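STU0660 (Streptococcus thermophilus, PDB 3ZTH) probably binds DNA as a large Csn2-type Cas protein taking part in CRISPR-mediated bacterial immunity, and binds magnesium ions. Local coordinates at residues E29-T34 / N255-Q260; Y33-L38 / L200-N205; I78-S81 / D85-E88. All blocks are in the same frame, centred on the assembly; numbering follows the deposited sequence.

Contact 1. Residues E29-T34 / N255-Q260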
loop_
_atom_site.group_PDB
_atom_site.type_symbol
_atom_site.label_atom_id
_atom_site.label_comp_id
_atom_site.label_asym_id
_atom_site.label_seq_id
_atom_site.Cartn_x
_atom_site.Cartn_y
_atom_site.Cartn_z
ATOM N N GLU A 29 16.779 32.853 13.932
ATOM C CA GLU A 29 15.429 32.440 13.594
ATOM C C GLU A 29 15.072 32.916 12.190
ATOM O O GLU A 29 14.542 32.160 11.379
ATOM C CB GLU A 29 14.442 33.004 14.613
ATOM C CG GLU A 29 14.847 32.707 16.054
ATOM C CD GLU A 29 15.697 33.811 16.693
ATOM O OE1 GLU A 29 16.717 34.246 16.100
ATOM O OE2 GLU A 29 15.334 34.242 17.811
ATOM N N LEU A 30 15.377 34.172 11.899
ATOM C CA LEU A 30 15.064 34.707 10.589
ATOM C C LEU A 30 15.856 33.956 9.519
ATOM O O LEU A 30 15.319 33.643 8.458
ATOM C CB LEU A 30 15.367 36.211 10.540
ATOM C CG LEU A 30 15.165 36.883 9.178
ATOM C CD1 LEU A 30 13.701 36.862 8.785
ATOM C CD2 LEU A 30 15.681 38.309 9.243
ATOM N N LYS A 31 17.127 33.669 9.798
ATOM C CA LYS A 31 17.961 32.937 8.843
ATOM C C LYS A 31 17.312 31.594 8.580
ATOM O O LYS A 31 17.198 31.151 7.435
ATOM C CB LYS A 31 19.389 32.716 9.385
ATOM C CG LYS A 31 20.216 34.002 9.482
ATOM C CD LYS A 31 21.716 33.759 9.689
ATOM C CE LYS A 31 22.030 33.255 11.081
ATOM N NZ LYS A 31 23.496 33.153 11.279
ATOM N N TYR A 32 16.854 30.961 9.651
ATOM C CA TYR A 32 16.232 29.658 9.527
ATOM C C TYR A 32 14.957 29.715 8.708
ATOM O O TYR A 32 14.713 28.852 7.866
ATOM C CB TYR A 32 15.940 29.067 10.907
ATOM C CG TYR A 32 15.552 27.608 10.836
ATOM C CD1 TYR A 32 16.527 26.615 10.847
ATOM C CD2 TYR A 32 14.219 27.222 10.727
ATOM C CE1 TYR A 32 16.190 25.273 10.752
ATOM C CE2 TYR A 32 13.865 25.880 10.630
ATOM C CZ TYR A 32 14.861 24.907 10.644
ATOM O OH TYR A 32 14.533 23.569 10.565
ATOM N N TYR A 33 14.143 30.731 8.968
ATOM C CA TYR A 33 12.897 30.910 8.249
ATOM C C TYR A 33 13.191 31.111 6.765
ATOM O O TYR A 33 12.518 30.548 5.911
ATOM C CB TYR A 33 12.144 32.128 8.782
ATOM C CG TYR A 33 10.973 32.492 7.914
ATOM C CD1 TYR A 33 9.772 31.795 8.006
ATOM C CD2 TYR A 33 11.082 33.493 6.948
ATOM C CE1 TYR A 33 8.696 32.082 7.149
ATOM C CE2 TYR A 33 10.019 33.789 6.087
ATOM C CZ TYR A 33 8.830 33.077 6.196
ATOM O OH TYR A 33 7.777 33.365 5.363
ATOM N N THR A 34 14.195 31.927 6.473
ATOM C CA THR A 34 14.573 32.208 5.103
ATOM C C THR A 34 14.993 30.905 4.428
ATOM O O THR A 34 14.616 30.644 3.278
ATOM C CB THR A 34 15.711 33.230 5.058
ATOM O OG1 THR A 34 15.319 34.397 5.790
ATOM C CG2 THR A 34 16.011 33.631 3.627
ATOM N N ASN A 255 24.879 38.722 2.718
ATOM C CA ASN A 255 23.672 39.282 3.302
ATOM C C ASN A 255 23.667 39.156 4.823
ATOM O O ASN A 255 23.778 38.053 5.370
ATOM C CB ASN A 255 22.449 38.586 2.699
ATOM C CG ASN A 255 22.243 38.938 1.227
ATOM O OD1 ASN A 255 21.656 39.973 0.894
ATOM N ND2 ASN A 255 22.746 38.088 0.343
ATOM N N ILE A 256 23.546 40.292 5.500
ATOM C CA ILE A 256 23.527 40.315 6.955
ATOM C C ILE A 256 22.082 40.319 7.427
ATOM O O ILE A 256 21.330 41.238 7.109
ATOM C CB ILE A 256 24.206 41.585 7.503
ATOM C CG1 ILE A 256 25.559 41.789 6.825
ATOM C CG2 ILE A 256 24.378 41.477 9.018
ATOM C CD1 ILE A 256 26.222 43.102 7.183
ATOM N N LEU A 257 21.698 39.292 8.173
ATOM C CA LEU A 257 20.348 39.185 8.707
ATOM C C LEU A 257 20.375 39.288 10.231
ATOM O O LEU A 257 20.558 38.281 10.923
ATOM C CB LEU A 257 19.720 37.851 8.290
ATOM C CG LEU A 257 18.750 37.913 7.101
ATOM C CD1 LEU A 257 19.458 38.526 5.902
ATOM C CD2 LEU A 257 18.212 36.516 6.764
ATOM N N SER A 258 20.203 40.498 10.760
ATOM C CA SER A 258 20.216 40.696 12.214
ATOM C C SER A 258 18.994 41.479 12.672
ATOM O O SER A 258 17.869 41.118 12.334
ATOM C CB SER A 258 21.490 41.425 12.662
ATOM O OG SER A 258 22.636 40.581 12.622
ATOM N N ASP A 259 19.200 42.533 13.456
ATOM C CA ASP A 259 18.064 43.335 13.899
ATOM C C ASP A 259 17.517 44.055 12.673
ATOM O O ASP A 259 16.438 44.642 12.702
ATOM C CB ASP A 259 18.474 44.352 14.966
ATOM C CG ASP A 259 18.929 43.697 16.249
ATOM O OD1 ASP A 259 18.409 42.618 16.595
ATOM O OD2 ASP A 259 19.802 44.270 16.928
ATOM N N GLN A 260 18.284 43.995 11.591
ATOM C CA GLN A 260 17.891 44.594 10.327
ATOM C C GLN A 260 18.539 43.785 9.217
ATOM O O GLN A 260 19.436 42.976 9.477
ATOM C CB GLN A 260 18.339 46.060 10.260
ATOM C CG GLN A 260 17.171 47.046 10.289
ATOM C CD GLN A 260 17.456 48.261 11.143
ATOM O OE1 GLN A 260 18.482 48.932 10.973
ATOM N NE2 GLN A 260 16.546 48.557 12.073
#
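L257 of strand 254-257 pushes its side chain against L30, K31 and T34, which lie near the start of helix 28-43. In this relative of the P-loop NTPases, helix 28-43 follows strand 20-24 through a short turn, the place where P-loop NTPases carry their phosphate-binding loop, and strand 254-257 is the next neighbour of 20-24 in the sheet. The short helical and strand segments run at 122° to each other, with their axes 9.5 Å apart at closest approach.

The largest share on the helix side is L30, which meets L257 leucine to leucine. L30 sets CG opposite its backbone N, which sends the isobutyl group out toward the strand; its CD2 comes within 3.8 Å of L257 CG, and the two side chains cross at about a right angle. Branched and wholly apolar, both suit a largely buried seam that continues into I13, I23 and V261.

K31 contributes its aliphatic root, CG lying 4.1 Å from L257 CB, before the chain bends at chi3 (-72°) and carries NZ to a hydrogen bond with the carbonyl oxygen of G25. The greasy stem thus packs on the strand while the amine turns to the polar side, where the D240 side chain is about 4 Å from that of K31 and a magnesium ion, bound by Q26 and D240, is about 6 Å from the K31 side chain.

T34 brings a hydroxyl into this apolar setting, with OG1 3.7 Å from L257 CD2. A threonine can do so at little cost because its OG1 bonds back to L30 O at 2.8 Å. That oxygen also accepts from T34 N, 2.9 Å away, and the two donors reach it from opposite faces of the carbonyl plane, OG1 standing 39° out of it.

Contact 2. Residues Y33-L38 / L200-N205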
loop_
_atom_site.group_PDB
_atom_site.type_symbol
_atom_site.label_atom_id
_atom_site.label_comp_id
_atom_site.label_asym_id
_atom_site.label_seq_id
_atom_site.Cartn_x
_atom_site.Cartn_y
_atom_site.Cartn_z
ATOM N N TYR A 33 14.143 30.731 8.968
ATOM C CA TYR A 33 12.897 30.910 8.249
ATOM C C TYR A 33 13.191 31.111 6.765
ATOM O O TYR A 33 12.518 30.548 5.911
ATOM C CB TYR A 33 12.144 32.128 8.782
ATOM C CG TYR A 33 10.973 32.492 7.914
ATOM C CD1 TYR A 33 9.772 31.795 8.006
ATOM C CD2 TYR A 33 11.082 33.493 6.948
ATOM C CE1 TYR A 33 8.696 32.082 7.149
ATOM C CE2 TYR A 33 10.019 33.789 6.087
ATOM C CZ TYR A 33 8.830 33.077 6.196
ATOM O OH TYR A 33 7.777 33.365 5.363
ATOM N N THR A 34 14.195 31.927 6.473
ATOM C CA THR A 34 14.573 32.208 5.103
ATOM C C THR A 34 14.993 30.905 4.428
ATOM O O THR A 34 14.616 30.644 3.278
ATOM C CB THR A 34 15.711 33.230 5.058
ATOM O OG1 THR A 34 15.319 34.397 5.790
ATOM C CG2 THR A 34 16.011 33.631 3.627
ATOM N N TRP A 35 15.746 30.077 5.154
ATOM C CA TRP A 35 16.173 28.781 4.617
ATOM C C TRP A 35 14.969 27.864 4.361
ATOM O O TRP A 35 14.898 27.189 3.334
ATOM C CB TRP A 35 17.131 28.061 5.582
ATOM C CG TRP A 35 17.385 26.649 5.147
ATOM C CD1 TRP A 35 18.158 26.248 4.096
ATOM C CD2 TRP A 35 16.737 25.465 5.637
ATOM N NE1 TRP A 35 18.023 24.898 3.890
ATOM C CE2 TRP A 35 17.159 24.389 4.818
ATOM C CE3 TRP A 35 15.836 25.209 6.680
ATOM C CZ2 TRP A 35 16.711 23.074 5.010
ATOM C CZ3 TRP A 35 15.386 23.900 6.874
ATOM C CH2 TRP A 35 15.826 22.848 6.039
ATOM N N GLN A 36 14.031 27.835 5.300
ATOM C CA GLN A 36 12.853 26.977 5.177
ATOM C C GLN A 36 12.018 27.318 3.947
ATOM O O GLN A 36 11.536 26.434 3.247
ATOM C CB GLN A 36 11.994 27.091 6.444
ATOM C CG GLN A 36 10.820 26.113 6.526
ATOM C CD GLN A 36 11.263 24.658 6.611
ATOM O OE1 GLN A 36 11.391 23.975 5.587
ATOM N NE2 GLN A 36 11.514 24.180 7.835
ATOM N N ILE A 37 11.838 28.607 3.697
ATOM C CA ILE A 37 11.067 29.054 2.548
ATOM C C ILE A 37 11.815 28.708 1.265
ATOM O O ILE A 37 11.239 28.163 0.324
ATOM C CB ILE A 37 10.859 30.578 2.572
ATOM C CG1 ILE A 37 9.971 30.980 3.750
ATOM C CG2 ILE A 37 10.249 31.022 1.264
ATOM C CD1 ILE A 37 8.508 30.542 3.595
ATOM N N LEU A 38 13.100 29.044 1.225
ATOM C CA LEU A 38 13.922 28.770 0.057
ATOM C C LEU A 38 13.854 27.308 -0.380
ATOM O O LEU A 38 13.600 26.998 -1.546
ATOM C CB LEU A 38 15.373 29.149 0.346
ATOM C CG LEU A 38 15.719 30.623 0.176
ATOM C CD1 LEU A 38 17.091 30.903 0.746
ATOM C CD2 LEU A 38 15.675 30.967 -1.295
ATOM N N LEU A 200 20.994 25.625 -8.352
ATOM C CA LEU A 200 21.071 26.399 -7.131
ATOM C C LEU A 200 21.350 25.424 -6.009
ATOM O O LEU A 200 20.552 24.536 -5.741
ATOM C CB LEU A 200 19.758 27.123 -6.885
ATOM C CG LEU A 200 19.622 27.837 -5.545
ATOM C CD1 LEU A 200 20.808 28.780 -5.310
ATOM C CD2 LEU A 200 18.300 28.598 -5.543
ATOM N N ILE A 201 22.494 25.589 -5.360
ATOM C CA ILE A 201 22.882 24.705 -4.278
ATOM C C ILE A 201 23.019 25.454 -2.958
ATOM O O ILE A 201 23.787 26.410 -2.852
ATOM C CB ILE A 201 24.206 24.005 -4.627
ATOM C CG1 ILE A 201 24.041 23.265 -5.958
ATOM C CG2 ILE A 201 24.611 23.048 -3.512
ATOM C CD1 ILE A 201 25.248 22.469 -6.372
ATOM N N VAL A 202 22.262 25.004 -1.962
ATOM C CA VAL A 202 22.260 25.602 -0.627
ATOM C C VAL A 202 23.036 24.742 0.357
ATOM O O VAL A 202 22.809 23.536 0.436
ATOM C CB VAL A 202 20.818 25.753 -0.092
ATOM C CG1 VAL A 202 20.839 26.117 1.373
ATOM C CG2 VAL A 202 20.084 26.814 -0.873
ATOM N N LEU A 203 23.930 25.365 1.122
ATOM C CA LEU A 203 24.733 24.638 2.106
ATOM C C LEU A 203 24.745 25.239 3.511
ATOM O O LEU A 203 25.251 26.336 3.719
ATOM C CB LEU A 203 26.176 24.533 1.619
ATOM C CG LEU A 203 26.470 23.496 0.535
ATOM C CD1 LEU A 203 27.578 23.995 -0.381
ATOM C CD2 LEU A 203 26.871 22.190 1.196
ATOM N N LYS A 204 24.197 24.525 4.484
ATOM C CA LYS A 204 24.227 25.024 5.848
ATOM C C LYS A 204 24.541 23.879 6.799
ATOM O O LYS A 204 24.422 22.718 6.427
ATOM C CB LYS A 204 22.899 25.702 6.220
ATOM C CG LYS A 204 21.797 24.794 6.724
ATOM C CD LYS A 204 20.611 25.639 7.205
ATOM C CE LYS A 204 19.595 24.815 8.015
ATOM N NZ LYS A 204 18.887 23.777 7.217
ATOM N N ASN A 205 24.974 24.218 8.009
ATOM C CA ASN A 205 25.320 23.240 9.044
ATOM C C ASN A 205 26.641 22.526 8.835
ATOM O O ASN A 205 27.038 21.730 9.664
ATOM C CB ASN A 205 24.230 22.176 9.174
ATOM C CG ASN A 205 22.872 22.769 9.429
ATOM O OD1 ASN A 205 22.688 23.532 10.375
ATOM N ND2 ASN A 205 21.906 22.420 8.588
#
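K204 lays its ammonium group over the face of the W35 indole, a cation-pi contact that joins helix 28-43 to strand 199-204, one of the parallel strands of the central sheet. K204 NZ stands 3.0 Å from the centroid of the six-membered ring of W35 and only 11° off its normal, almost directly above the centre. One carbon back, K204 CE sits over the five-membered ring, 4.0 Å from that centroid, in a CH-pi contact. Charge and methylene are therefore divided between the two rings of the indole, while the lysine chain as a whole crosses the W35 side chain at about a right angle.

Torsions explain the reach. Leaving the strand, K204 sets CG between its backbone N and carbonyl carbon (chi1 85°), then runs extended until a bend at chi4 (-66°) brings NZ over the ring. V202, two residues earlier and on the same side of the strand, meets the indole differently: its CG1 lies in the plane of the ring at its edge, 3.8 Å from W35 CD1. A short beta-branched residue suits the place, since its methyl can meet the ring edge while K204 takes the face.

The polar ends of W35 and K204 have further partners. W35 NE1 is hydrogen-bonded to D79 OD2 and K204 NZ to S81 OG, which should fix the rotation of the ring and hold the amine in place. V202 also packs on Y77 and D79 of strand 76-80 and, with K204, on F237 of strand 232-237, the strands flanking 199-204, while F209 of the second subunit covers K204.

Contact 3. Residues I78-S81 / D85-E88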
loop_
_atom_site.group_PDB
_atom_site.type_symbol
_atom_site.label_atom_id
_atom_site.label_comp_id
_atom_site.label_asym_id
_atom_site.label_seq_id
_atom_site.Cartn_x
_atom_site.Cartn_y
_atom_site.Cartn_z
ATOM N N ILE A 78 19.333 21.945 -5.048
ATOM C CA ILE A 78 19.895 20.879 -4.232
ATOM C C ILE A 78 20.171 21.403 -2.835
ATOM O O ILE A 78 21.009 22.287 -2.649
ATOM C CB ILE A 78 21.214 20.339 -4.765
ATOM C CG1 ILE A 78 20.999 19.626 -6.095
ATOM C CG2 ILE A 78 21.814 19.395 -3.729
ATOM C CD1 ILE A 78 22.261 18.948 -6.642
ATOM N N ASP A 79 19.474 20.847 -1.854
ATOM C CA ASP A 79 19.652 21.276 -0.479
ATOM C C ASP A 79 20.577 20.359 0.297
ATOM O O ASP A 79 20.341 19.164 0.390
ATOM C CB ASP A 79 18.308 21.337 0.242
ATOM C CG ASP A 79 18.388 22.128 1.533
ATOM O OD1 ASP A 79 18.729 21.526 2.572
ATOM O OD2 ASP A 79 18.133 23.352 1.504
ATOM N N ILE A 80 21.639 20.929 0.848
ATOM C CA ILE A 80 22.576 20.166 1.646
ATOM C C ILE A 80 22.675 20.778 3.040
ATOM O O ILE A 80 23.413 21.734 3.266
ATOM C CB ILE A 80 23.960 20.112 0.981
ATOM C CG1 ILE A 80 23.880 19.233 -0.271
ATOM C CG2 ILE A 80 24.986 19.542 1.937
ATOM C CD1 ILE A 80 25.205 19.067 -0.986
ATOM N N SER A 81 21.900 20.226 3.967
ATOM C CA SER A 81 21.887 20.703 5.343
ATOM C C SER A 81 22.460 19.664 6.286
ATOM O O SER A 81 22.438 19.844 7.497
ATOM C CB SER A 81 20.466 21.075 5.766
ATOM O OG SER A 81 20.048 22.259 5.097
ATOM N N ASP A 85 22.253 14.330 3.444
ATOM C CA ASP A 85 21.693 14.845 2.199
ATOM C C ASP A 85 22.711 14.660 1.079
ATOM O O ASP A 85 22.357 14.398 -0.075
ATOM C CB ASP A 85 21.352 16.332 2.311
ATOM C CG ASP A 85 20.248 16.603 3.295
ATOM O OD1 ASP A 85 19.380 15.721 3.461
ATOM O OD2 ASP A 85 20.237 17.702 3.888
ATOM N N LEU A 86 23.982 14.804 1.435
ATOM C CA LEU A 86 25.052 14.654 0.477
ATOM C C LEU A 86 25.120 13.200 -0.018
ATOM O O LEU A 86 25.190 12.948 -1.229
ATOM C CB LEU A 86 26.364 15.098 1.113
ATOM C CG LEU A 86 27.502 15.363 0.127
ATOM C CD1 LEU A 86 28.425 16.433 0.700
ATOM C CD2 LEU A 86 28.248 14.064 -0.170
ATOM N N LEU A 87 25.087 12.242 0.904
ATOM C CA LEU A 87 25.113 10.841 0.503
ATOM C C LEU A 87 23.921 10.547 -0.411
ATOM O O LEU A 87 24.055 9.845 -1.417
ATOM C CB LEU A 87 25.052 9.928 1.726
ATOM C CG LEU A 87 24.930 8.424 1.435
ATOM C CD1 LEU A 87 26.118 7.952 0.607
ATOM C CD2 LEU A 87 24.851 7.659 2.742
ATOM N N GLU A 88 22.758 11.095 -0.060
ATOM C CA GLU A 88 21.540 10.890 -0.845
ATOM C C GLU A 88 21.647 11.416 -2.271
ATOM O O GLU A 88 21.055 10.847 -3.190
ATOM C CB GLU A 88 20.339 11.526 -0.138
ATOM C CG GLU A 88 19.570 10.541 0.737
ATOM C CD GLU A 88 18.593 11.213 1.698
ATOM O OE1 GLU A 88 17.882 12.161 1.277
ATOM O OE2 GLU A 88 18.530 10.779 2.875
#
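The side chain of D85 ties the residue just after strand 76-80 to helix 83-89, a short-range strand-to-helix contact across a short connection at one of the two outermost strands of the sheet within this chain. S81 N donates to D85 OD2 over 3.0 Å with an N-H...O angle of 159°, using the oxygen's anti lone pair. Aspartate suits this spot because its short chain, with CG anti to the carbonyl carbon (chi1 -66°), brings the carboxylate straight to the backbone just past the strand; on the way, D85 CB passes 3.6 Å from D79 O.

A second carboxylate lies close by, D79 OD1 being 4.3 Å from D85 OD2. Their repulsion is probably eased by S81, which gives its backbone N-H to D85 and its hydroxyl to D79, OG to OD1 at 2.9 Å on the syn side. The other D79 oxygen takes a hydrogen bond from Y77 OH.

Beyond the polar knot, I80 CD1 and L86 CD1 approach loosely, at 4.5 Å. Both residues pack on F184 of helix 177-192, and I80 rests on L203 of adjoining strand 199-204, whereas D79 packs on S39 and S81 on W35 of helix 28-43.

In the fold
All three contacts gather round one mixed sheet. Contacts 1 and 2 use successive turns of helix 28-43, with centres 12 Å apart, the first meeting strand 254-257 and the second strand 199-204, so that one helix packs on two strands that are separated in the sheet by 232-237 and 20-24. Contact 3 lies at the outer strand 76-80, its centre 11 Å from contact 2 and 22 Å from contact 1. It touches contact 2, for instance through N205 ND2 and S81 O. Along the chain, contact 3 is nested inside the loops closed by both others. Contacts 1 and 2 bring residues far apart in sequence onto a single helix, whose start lies near the magnesium site and which also meets the second subunit.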